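Local coordinates for protein Phi class glutathione transferase GSTF1 (Populus tremula x Populus tremuloides, PDB 4RI6) that probably catalyses the conjugation of glutathione to electrophilic substrates as a Phi class glutathione transferase, a dimeric detoxification enzyme, and binds glutathione, at residues S13-R18 / Q55-K60; T6-P11 / I33-S38; D138-V143 / Y184-R189. All coordinates share one frame; numbering follows the deposited sequence.

Interaction 1 of 3, residues S13-R18 / Q55-K60. With GSH (glutathione), chain C.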
loop_
_atom_site.group_PDB
_atom_site.type_symbol
_atom_site.label_atom_id
_atom_site.label_comp_id
_atom_site.label_asym_id
_atom_site.label_seq_id
_atom_site.Cartn_x
_atom_site.Cartn_y
_atom_site.Cartn_z
ATOM N N SER A 13 -1.546 -8.887 -16.591
ATOM C CA SER A 13 -1.798 -8.558 -15.192
ATOM C C SER A 13 -1.333 -7.139 -14.865
ATOM O O SER A 13 -0.233 -6.730 -15.214
ATOM C CB SER A 13 -1.086 -9.552 -14.259
ATOM O OG SER A 13 -0.742 -8.931 -13.014
ATOM N N THR A 14 -2.164 -6.403 -14.154
ATOM C CA THR A 14 -1.812 -5.030 -13.791
ATOM C C THR A 14 -0.598 -4.979 -12.887
ATOM O O THR A 14 0.275 -4.142 -13.076
ATOM C CB THR A 14 -2.975 -4.328 -13.099
ATOM O OG1 THR A 14 -3.452 -5.159 -12.037
ATOM C CG2 THR A 14 -4.101 -4.073 -14.078
ATOM N N ALA A 15 -0.550 -5.874 -11.899
ATOM C CA ALA A 15 0.579 -5.893 -10.981
ATOM C C ALA A 15 1.875 -6.326 -11.667
ATOM O O ALA A 15 2.941 -5.799 -11.379
ATOM C CB ALA A 15 0.272 -6.792 -9.788
ATOM N N VAL A 16 1.801 -7.294 -12.569
ATOM C CA VAL A 16 2.977 -7.626 -13.382
ATOM C C VAL A 16 3.418 -6.414 -14.229
ATOM O O VAL A 16 4.599 -6.110 -14.338
ATOM C CB VAL A 16 2.701 -8.839 -14.323
ATOM C CG1 VAL A 16 3.890 -9.085 -15.268
ATOM C CG2 VAL A 16 2.387 -10.108 -13.502
ATOM N N SER A 17 2.455 -5.736 -14.837
ATOM C CA SER A 17 2.745 -4.576 -15.681
ATOM C C SER A 17 3.469 -3.472 -14.920
ATOM O O SER A 17 4.356 -2.810 -15.458
ATOM C CB SER A 17 1.446 -4.020 -16.292
ATOM O OG SER A 17 0.974 -4.875 -17.320
ATOM N N ARG A 18 3.083 -3.274 -13.669
ATOM C CA ARG A 18 3.746 -2.315 -12.802
ATOM C C ARG A 18 5.222 -2.662 -12.672
ATOM O O ARG A 18 6.090 -1.802 -12.788
ATOM C CB ARG A 18 3.069 -2.287 -11.430
ATOM C CG ARG A 18 3.719 -1.344 -10.439
ATOM C CD ARG A 18 3.006 -1.328 -9.075
ATOM N NE ARG A 18 1.689 -0.757 -9.267
ATOM C CZ ARG A 18 0.551 -1.430 -9.339
ATOM N NH1 ARG A 18 0.507 -2.746 -9.164
ATOM N NH2 ARG A 18 -0.556 -0.760 -9.591
ATOM N N GLN A 55 -0.784 -15.235 -6.002
ATOM C CA GLN A 55 -0.963 -14.103 -6.904
ATOM C C GLN A 55 0.313 -13.832 -7.640
ATOM O O GLN A 55 1.354 -14.360 -7.289
ATOM C CB GLN A 55 -1.404 -12.868 -6.129
ATOM C CG GLN A 55 -2.691 -13.126 -5.401
ATOM C CD GLN A 55 -3.287 -11.884 -4.853
ATOM O OE1 GLN A 55 -2.848 -11.379 -3.822
ATOM N NE2 GLN A 55 -4.299 -11.366 -5.538
ATOM N N VAL A 56 0.204 -13.013 -8.690
ATOM C CA VAL A 56 1.357 -12.576 -9.462
ATOM C C VAL A 56 1.497 -11.070 -9.316
ATOM O O VAL A 56 0.517 -10.389 -9.167
ATOM C CB VAL A 56 1.226 -12.979 -10.951
ATOM C CG1 VAL A 56 1.263 -14.509 -11.082
ATOM C CG2 VAL A 56 -0.045 -12.436 -11.573
ATOM N N PRO A 57 2.718 -10.541 -9.403
ATOM C CA PRO A 57 3.966 -11.213 -9.742
ATOM C C PRO A 57 4.755 -11.726 -8.559
ATOM O O PRO A 57 4.469 -11.408 -7.409
ATOM C CB PRO A 57 4.755 -10.098 -10.430
ATOM C CG PRO A 57 4.384 -8.916 -9.664
ATOM C CD PRO A 57 2.909 -9.072 -9.371
ATOM N N ALA A 58 5.770 -12.517 -8.878
ATOM C CA ALA A 58 6.873 -12.780 -7.965
ATOM C C ALA A 58 8.171 -12.391 -8.662
ATOM O O ALA A 58 8.240 -12.337 -9.899
ATOM C CB ALA A 58 6.890 -14.240 -7.525
ATOM N N PHE A 59 9.195 -12.139 -7.863
ATOM C CA PHE A 59 10.479 -11.662 -8.319
ATOM C C PHE A 59 11.581 -12.528 -7.713
ATOM O O PHE A 59 11.516 -12.852 -6.520
ATOM C CB PHE A 59 10.655 -10.197 -7.898
ATOM C CG PHE A 59 12.047 -9.686 -8.060
ATOM C CD1 PHE A 59 13.027 -9.982 -7.137
ATOM C CD2 PHE A 59 12.374 -8.875 -9.134
ATOM C CE1 PHE A 59 14.318 -9.516 -7.303
ATOM C CE2 PHE A 59 13.649 -8.390 -9.290
ATOM C CZ PHE A 59 14.624 -8.708 -8.375
ATOM N N LYS A 60 12.584 -12.893 -8.523
ATOM C CA LYS A 60 13.809 -13.526 -8.031
ATOM C C LYS A 60 15.049 -12.893 -8.653
ATOM O O LYS A 60 15.078 -12.623 -9.848
ATOM C CB LYS A 60 13.849 -15.035 -8.342
ATOM C CG LYS A 60 12.742 -15.892 -7.768
ATOM C CD LYS A 60 13.036 -17.363 -8.082
ATOM C CE LYS A 60 11.936 -18.295 -7.611
ATOM N NZ LYS A 60 12.269 -19.703 -7.907
HETATM N N1 GSH C . -1.118 -6.716 -4.181
HETATM C CA1 GSH C . -0.538 -7.626 -5.152
HETATM C C1 GSH C . 0.625 -7.049 -5.934
HETATM O O11 GSH C . 0.582 -5.853 -6.141
HETATM O O12 GSH C . 1.592 -7.749 -6.318
HETATM C CB1 GSH C . -1.701 -7.876 -6.084
HETATM C CG1 GSH C . -1.490 -9.189 -6.777
HETATM C CD1 GSH C . -2.730 -9.557 -7.537
HETATM O OE1 GSH C . -3.856 -9.398 -7.107
HETATM N N2 GSH C . -2.456 -10.098 -8.703
HETATM C CA2 GSH C . -3.400 -10.596 -9.655
HETATM C C2 GSH C . -3.427 -12.093 -9.511
HETATM O O2 GSH C . -2.395 -12.660 -9.235
HETATM C CB2 GSH C . -2.894 -10.116 -11.021
HETATM S SG2 GSH C . -3.512 -8.474 -11.453
HETATM N N3 GSH C . -4.603 -12.699 -9.712
HETATM C CA3 GSH C . -4.760 -14.137 -9.689
HETATM C C3 GSH C . -5.237 -14.647 -8.355
HETATM O O31 GSH C . -5.368 -13.841 -7.410
HETATM O O32 GSH C . -5.483 -15.864 -8.247
#
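In the thioredoxin-like domain of this transferase, the cis-proline turn ahead of strand 58-60 packs against the first turn of helix 14-25, with glutathione alongside. The peptide bond before P57 is cis, the hallmark of this fold. Apolar contacts join the two segments: P57 CD meets A15 CB at 3.5 Å, while P57 and V16 slide past each other in opposite directions, V16 CG2 resting on both P57 CB and V56 CG2. Hydrogen bonds run to the ligand. V56 pairs with it like a neighbouring strand, its N giving to GSH O2 at 2.7 Å and its O taking the N-H of GSH N2 at 3.0 Å, nearly straight at 172°. Q55 has its chain extended beyond CG; Q55 NE2 donates to the carboxylate oxygen GSH O31 at 3.3 Å and also lies 2.6 Å from GSH OE1. An alanine here would remove that amide and would probably weaken the hold on the glycine end and lose the approach to OE1. S13, N-cap of the helix, has OG anti to its backbone N (chi1 151°). S13 OG accepts from V16 N at 3.1 Å. The same S13 OG lies 3.2 Å from the glutathione sulphur, GSH SG2.

Interaction 2 of 3, residues T6-P11 / I33-S38. Unlike the reference sequence in segment 33-38: I33 (reference Val).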
loop_
_atom_site.group_PDB
_atom_site.type_symbol
_atom_site.label_atom_id
_atom_site.label_comp_id
_atom_site.label_asym_id
_atom_site.label_seq_id
_atom_site.Cartn_x
_atom_site.Cartn_y
_atom_site.Cartn_z
ATOM N N THR A 6 14.442 -12.498 -12.560
ATOM C CA THR A 6 13.352 -13.365 -12.979
ATOM C C THR A 6 12.024 -12.815 -12.463
ATOM O O THR A 6 11.884 -12.557 -11.273
ATOM C CB THR A 6 13.565 -14.780 -12.437
ATOM O OG1 THR A 6 14.821 -15.296 -12.914
ATOM C CG2 THR A 6 12.437 -15.705 -12.851
ATOM N N ILE A 7 11.056 -12.653 -13.359
ATOM C CA ILE A 7 9.719 -12.182 -13.006
ATOM C C ILE A 7 8.708 -13.250 -13.385
ATOM O O ILE A 7 8.797 -13.812 -14.472
ATOM C CB ILE A 7 9.362 -10.864 -13.733
ATOM C CG1 ILE A 7 10.472 -9.829 -13.541
ATOM C CG2 ILE A 7 8.005 -10.349 -13.284
ATOM C CD1 ILE A 7 10.679 -9.391 -12.139
ATOM N N TYR A 8 7.741 -13.500 -12.506
ATOM C CA TYR A 8 6.686 -14.484 -12.737
ATOM C C TYR A 8 5.353 -13.811 -13.005
ATOM O O TYR A 8 4.893 -12.985 -12.193
ATOM C CB TYR A 8 6.511 -15.408 -11.522
ATOM C CG TYR A 8 7.661 -16.334 -11.261
ATOM C CD1 TYR A 8 8.824 -15.885 -10.670
ATOM C CD2 TYR A 8 7.577 -17.671 -11.610
ATOM C CE1 TYR A 8 9.879 -16.752 -10.426
ATOM C CE2 TYR A 8 8.613 -18.541 -11.367
ATOM C CZ TYR A 8 9.766 -18.077 -10.785
ATOM O OH TYR A 8 10.802 -18.950 -10.546
ATOM N N GLY A 9 4.715 -14.184 -14.106
ATOM C CA GLY A 9 3.351 -13.760 -14.376
ATOM C C GLY A 9 3.140 -13.238 -15.790
ATOM O O GLY A 9 4.101 -12.967 -16.501
ATOM N N PRO A 10 1.871 -13.065 -16.195
ATOM C CA PRO A 10 1.540 -12.588 -17.548
ATOM C C PRO A 10 1.509 -11.070 -17.660
ATOM O O PRO A 10 1.075 -10.398 -16.742
ATOM C CB PRO A 10 0.148 -13.152 -17.773
ATOM C CG PRO A 10 -0.470 -13.116 -16.403
ATOM C CD PRO A 10 0.660 -13.362 -15.413
ATOM N N PRO A 11 1.930 -10.527 -18.800
ATOM C CA PRO A 11 1.861 -9.068 -18.900
ATOM C C PRO A 11 0.435 -8.483 -18.887
ATOM O O PRO A 11 0.297 -7.301 -18.590
ATOM C CB PRO A 11 2.575 -8.774 -20.216
ATOM C CG PRO A 11 2.842 -10.041 -20.855
ATOM C CD PRO A 11 2.689 -11.137 -19.902
ATOM N N ILE A 33 8.705 -15.284 -16.744
ATOM C CA ILE A 33 8.171 -16.639 -16.689
ATOM C C ILE A 33 6.653 -16.609 -16.694
ATOM O O ILE A 33 6.028 -16.056 -15.783
ATOM C CB ILE A 33 8.684 -17.400 -15.436
ATOM C CG1 ILE A 33 10.169 -17.724 -15.593
ATOM C CG2 ILE A 33 7.921 -18.714 -15.231
ATOM C CD1 ILE A 33 10.804 -18.283 -14.334
ATOM N N PRO A 34 6.035 -17.235 -17.711
ATOM C CA PRO A 34 4.577 -17.151 -17.836
ATOM C C PRO A 34 3.828 -17.906 -16.745
ATOM O O PRO A 34 4.248 -18.983 -16.316
ATOM C CB PRO A 34 4.311 -17.781 -19.208
ATOM C CG PRO A 34 5.404 -18.777 -19.347
ATOM C CD PRO A 34 6.614 -18.142 -18.721
ATOM N N ILE A 35 2.735 -17.297 -16.290
ATOM C CA ILE A 35 1.761 -17.929 -15.399
ATOM C C ILE A 35 0.347 -17.665 -15.937
ATOM O O ILE A 35 -0.072 -16.501 -15.981
ATOM C CB ILE A 35 1.856 -17.364 -13.949
ATOM C CG1 ILE A 35 3.277 -17.478 -13.374
ATOM C CG2 ILE A 35 0.843 -18.036 -13.059
ATOM C CD1 ILE A 35 3.704 -18.881 -12.986
ATOM N N ASP A 36 -0.394 -18.705 -16.327
ATOM C CA ASP A 36 -1.728 -18.520 -16.924
ATOM C C ASP A 36 -2.803 -18.471 -15.834
ATOM O O ASP A 36 -3.139 -19.481 -15.240
ATOM C CB ASP A 36 -2.034 -19.635 -17.953
ATOM C CG ASP A 36 -3.317 -19.385 -18.750
ATOM O OD1 ASP A 36 -4.284 -18.796 -18.216
ATOM O OD2 ASP A 36 -3.360 -19.802 -19.931
ATOM N N LEU A 37 -3.346 -17.274 -15.591
ATOM C CA LEU A 37 -4.309 -17.055 -14.517
ATOM C C LEU A 37 -5.656 -17.690 -14.824
ATOM O O LEU A 37 -6.366 -18.109 -13.923
ATOM C CB LEU A 37 -4.484 -15.550 -14.250
ATOM C CG LEU A 37 -3.204 -14.782 -13.920
ATOM C CD1 LEU A 37 -3.462 -13.277 -13.741
ATOM C CD2 LEU A 37 -2.540 -15.375 -12.678
ATOM N N SER A 38 -6.014 -17.779 -16.096
ATOM C CA SER A 38 -7.261 -18.434 -16.465
ATOM C C SER A 38 -7.200 -19.936 -16.173
ATOM O O SER A 38 -8.244 -20.572 -16.020
ATOM C CB SER A 38 -7.591 -18.197 -17.942
ATOM O OG SER A 38 -6.821 -19.035 -18.788
#
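I33 and Y8 lie side by side on one face of the sheet, pointing the same way, where strands 5-8 and 30-33 run parallel; joined through helix 14-25, these strands form the beta-alpha-beta crossover that opens the thioredoxin-like domain. I33 reaches over the tyrosine ring: its extended CG1-CD1 branch (chi2 171°) sets CD1 over one face, 4.1 Å from the Y8 ring centroid in a CH-pi contact, while CG2 touches the CD2-CE2 side. The I33 and T6 side chains cross obliquely, with I33 CD1 and T6 CG2 at 3.4 Å, tighter than usual for two carbons. I35 comes to the Y8 ring from another side, its CD1 near the ring plane at the edge, and its CG1 lies over the backbone of G9. Further along, the P10 ring packs CD against I35 O at 3.3 Å and meets L37 at about a right angle, P10 CG to L37 CD1 4.0 Å; L37 also belongs to the glutathione pocket. I33 N gives to I7 O at 2.7 Å and G9 N to I33 O at 2.8 Å, both nearly along the C=O axis. With phi at 133°, a side chain on G9 would collide with the preceding carbonyl. The chemistry is thus divided: nearly straight backbone hydrogen bonds set the strand alignment, whereas the side chains add mainly apolar and CH-pi packing, with no side-chain hydrogen bond or salt bridge joining the segments.

Interaction 3 of 3, residues D138-V143 / Y184-R189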
loop_
_atom_site.group_PDB
_atom_site.type_symbol
_atom_site.label_atom_id
_atom_site.label_comp_id
_atom_site.label_asym_id
_atom_site.label_seq_id
_atom_site.Cartn_x
_atom_site.Cartn_y
_atom_site.Cartn_z
ATOM N N ASP A 138 -18.019 6.239 -8.755
ATOM C CA ASP A 138 -18.188 7.462 -7.983
ATOM C C ASP A 138 -17.014 7.668 -7.020
ATOM O O ASP A 138 -16.557 8.786 -6.806
ATOM C CB ASP A 138 -19.517 7.443 -7.206
ATOM C CG ASP A 138 -20.746 7.630 -8.099
ATOM O OD1 ASP A 138 -20.615 8.033 -9.279
ATOM O OD2 ASP A 138 -21.869 7.392 -7.590
ATOM N N LYS A 139 -16.545 6.596 -6.394
ATOM C CA LYS A 139 -15.340 6.674 -5.561
ATOM C C LYS A 139 -14.134 7.158 -6.355
ATOM O O LYS A 139 -13.369 7.990 -5.903
ATOM C CB LYS A 139 -15.017 5.312 -4.944
ATOM C CG LYS A 139 -15.867 4.946 -3.776
ATOM C CD LYS A 139 -15.393 3.630 -3.203
ATOM C CE LYS A 139 -16.201 3.204 -1.984
ATOM N NZ LYS A 139 -15.747 1.865 -1.521
ATOM N N LEU A 140 -13.954 6.624 -7.551
ATOM C CA LEU A 140 -12.784 6.965 -8.314
ATOM C C LEU A 140 -12.888 8.413 -8.804
ATOM O O LEU A 140 -11.892 9.129 -8.863
ATOM C CB LEU A 140 -12.622 5.990 -9.482
ATOM C CG LEU A 140 -11.406 6.206 -10.387
ATOM C CD1 LEU A 140 -10.091 6.265 -9.600
ATOM C CD2 LEU A 140 -11.336 5.108 -11.445
ATOM N N ALA A 141 -14.096 8.835 -9.153
ATOM C CA ALA A 141 -14.329 10.204 -9.569
ATOM C C ALA A 141 -13.909 11.181 -8.482
ATOM O O ALA A 141 -13.273 12.207 -8.770
ATOM C CB ALA A 141 -15.783 10.399 -9.952
ATOM N N LYS A 142 -14.236 10.860 -7.232
ATOM C CA LYS A 142 -13.829 11.699 -6.105
ATOM C C LYS A 142 -12.307 11.773 -5.970
ATOM O O LYS A 142 -11.758 12.841 -5.716
ATOM C CB LYS A 142 -14.460 11.192 -4.796
ATOM C CG LYS A 142 -15.980 11.437 -4.722
ATOM C CD LYS A 142 -16.333 12.832 -4.226
ATOM C CE LYS A 142 -17.623 13.345 -4.870
ATOM N NZ LYS A 142 -17.882 14.808 -4.667
ATOM N N VAL A 143 -11.624 10.643 -6.121
ATOM C CA VAL A 143 -10.173 10.650 -6.118
ATOM C C VAL A 143 -9.625 11.536 -7.240
ATOM O O VAL A 143 -8.710 12.335 -7.039
ATOM C CB VAL A 143 -9.624 9.218 -6.277
ATOM C CG1 VAL A 143 -8.134 9.212 -6.375
ATOM C CG2 VAL A 143 -10.061 8.353 -5.103
ATOM N N TYR A 184 -13.902 8.337 -19.638
ATOM C CA TYR A 184 -14.315 9.712 -19.346
ATOM C C TYR A 184 -13.852 10.185 -17.956
ATOM O O TYR A 184 -13.681 11.378 -17.723
ATOM C CB TYR A 184 -15.845 9.863 -19.443
ATOM C CG TYR A 184 -16.646 9.139 -18.375
ATOM C CD1 TYR A 184 -16.940 9.738 -17.152
ATOM C CD2 TYR A 184 -17.115 7.854 -18.583
ATOM C CE1 TYR A 184 -17.666 9.069 -16.176
ATOM C CE2 TYR A 184 -17.850 7.186 -17.609
ATOM C CZ TYR A 184 -18.127 7.796 -16.413
ATOM O OH TYR A 184 -18.858 7.131 -15.439
ATOM N N LEU A 185 -13.662 9.257 -17.024
ATOM C CA LEU A 185 -13.209 9.634 -15.690
ATOM C C LEU A 185 -11.884 10.378 -15.751
ATOM O O LEU A 185 -11.646 11.326 -14.984
ATOM C CB LEU A 185 -13.074 8.398 -14.785
ATOM C CG LEU A 185 -14.381 7.748 -14.366
ATOM C CD1 LEU A 185 -14.121 6.387 -13.781
ATOM C CD2 LEU A 185 -15.117 8.656 -13.362
ATOM N N PHE A 186 -11.042 9.960 -16.689
ATOM C CA PHE A 186 -9.738 10.572 -16.903
ATOM C C PHE A 186 -9.808 11.684 -17.951
ATOM O O PHE A 186 -9.264 12.771 -17.754
ATOM C CB PHE A 186 -8.733 9.505 -17.333
ATOM C CG PHE A 186 -8.498 8.444 -16.284
ATOM C CD1 PHE A 186 -9.370 7.374 -16.129
ATOM C CD2 PHE A 186 -7.405 8.527 -15.438
ATOM C CE1 PHE A 186 -9.136 6.404 -15.146
ATOM C CE2 PHE A 186 -7.175 7.570 -14.468
ATOM C CZ PHE A 186 -8.036 6.511 -14.325
ATOM N N THR A 187 -10.501 11.424 -19.054
ATOM C CA THR A 187 -10.408 12.330 -20.198
ATOM C C THR A 187 -11.268 13.581 -20.033
ATOM O O THR A 187 -10.995 14.571 -20.686
ATOM C CB THR A 187 -10.789 11.632 -21.526
ATOM O OG1 THR A 187 -12.161 11.223 -21.489
ATOM C CG2 THR A 187 -9.893 10.421 -21.767
ATOM N N SER A 188 -12.280 13.550 -19.148
ATOM C CA SER A 188 -13.166 14.708 -18.923
ATOM C C SER A 188 -12.597 15.722 -17.927
ATOM O O SER A 188 -13.158 16.808 -17.743
ATOM C CB SER A 188 -14.540 14.266 -18.429
ATOM O OG SER A 188 -14.491 13.835 -17.077
ATOM N N ARG A 189 -11.476 15.373 -17.320
ATOM C CA ARG A 189 -10.794 16.218 -16.342
ATOM C C ARG A 189 -9.511 16.726 -16.999
ATOM O O ARG A 189 -8.618 15.951 -17.300
ATOM C CB ARG A 189 -10.500 15.410 -15.072
ATOM C CG ARG A 189 -11.738 15.132 -14.244
ATOM C CD ARG A 189 -11.481 14.143 -13.088
ATOM N NE ARG A 189 -12.672 14.085 -12.257
ATOM C CZ ARG A 189 -13.763 13.386 -12.540
ATOM N NH1 ARG A 189 -13.797 12.559 -13.576
ATOM N NH2 ARG A 189 -14.833 13.529 -11.791
#
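Three flat groups belong to segment 184-189, and they meet their surroundings differently. The R189 guanidinium turns one face to the backbone of helix 130-150, where A141 O lies over it, 3.6 Å from R189 NH2; this is face contact, and no hydrogen bond joins the two segments. In its own plane the same group gives NH1 to L185 O at 2.9 Å, on a lone pair of that carbonyl, so the arginine folds back on the short helix while its face looks across to the long one. The chain that carries it is extended from CG to NE. The Y184 ring has L185 CG over one face, offset toward the rim, and F186 CE1 meets L140 CD2 at 4.5 Å, the methyl oblique to the ring. Between these groups the contact is aliphatic. L140, with CG anti to its backbone N (chi1 -179°), crosses L185 obliquely and brings CD2 to within 3.9 Å of L185 CD1. The other branch of L185, CD2, rests 3.9 Å from A141 CB, and the small alanine lets the backbones come to 6.2 Å between A141 CA and L185 CA. At the end of the turn Y184 O accepts from both S188 N and S188 OG. In the helical C-terminal domain this joins the short helix 184-187 to the middle of helix 130-150, with D145 of that long helix forming a salt bridge to R189 NE. L140 and F186 both continue onto F110 of helix 93-122 and L176 of helix 164-179.

In the fold
Interactions 1 and 2 belong to the same thioredoxin-like domain, their centres about 8 Å apart, and share its sheet: strand 5-8 lies between 30-33 and 58-60, parallel to the first and antiparallel to the second. Probable backbone hydrogen bonds from T6 N to K60 O (2.8 Å) and from Y8 N to A58 O (2.9 Å) connect them. Both reach glutathione, interaction 1 through most of its turn and helix start, interaction 2 through L37 at the pocket's side. Interaction 3 stands apart in the C-terminal helical domain, on the opposite side of the chain's centre, with its centre about 26 Å from that of interaction 1 and about 30 Å from that of interaction 2.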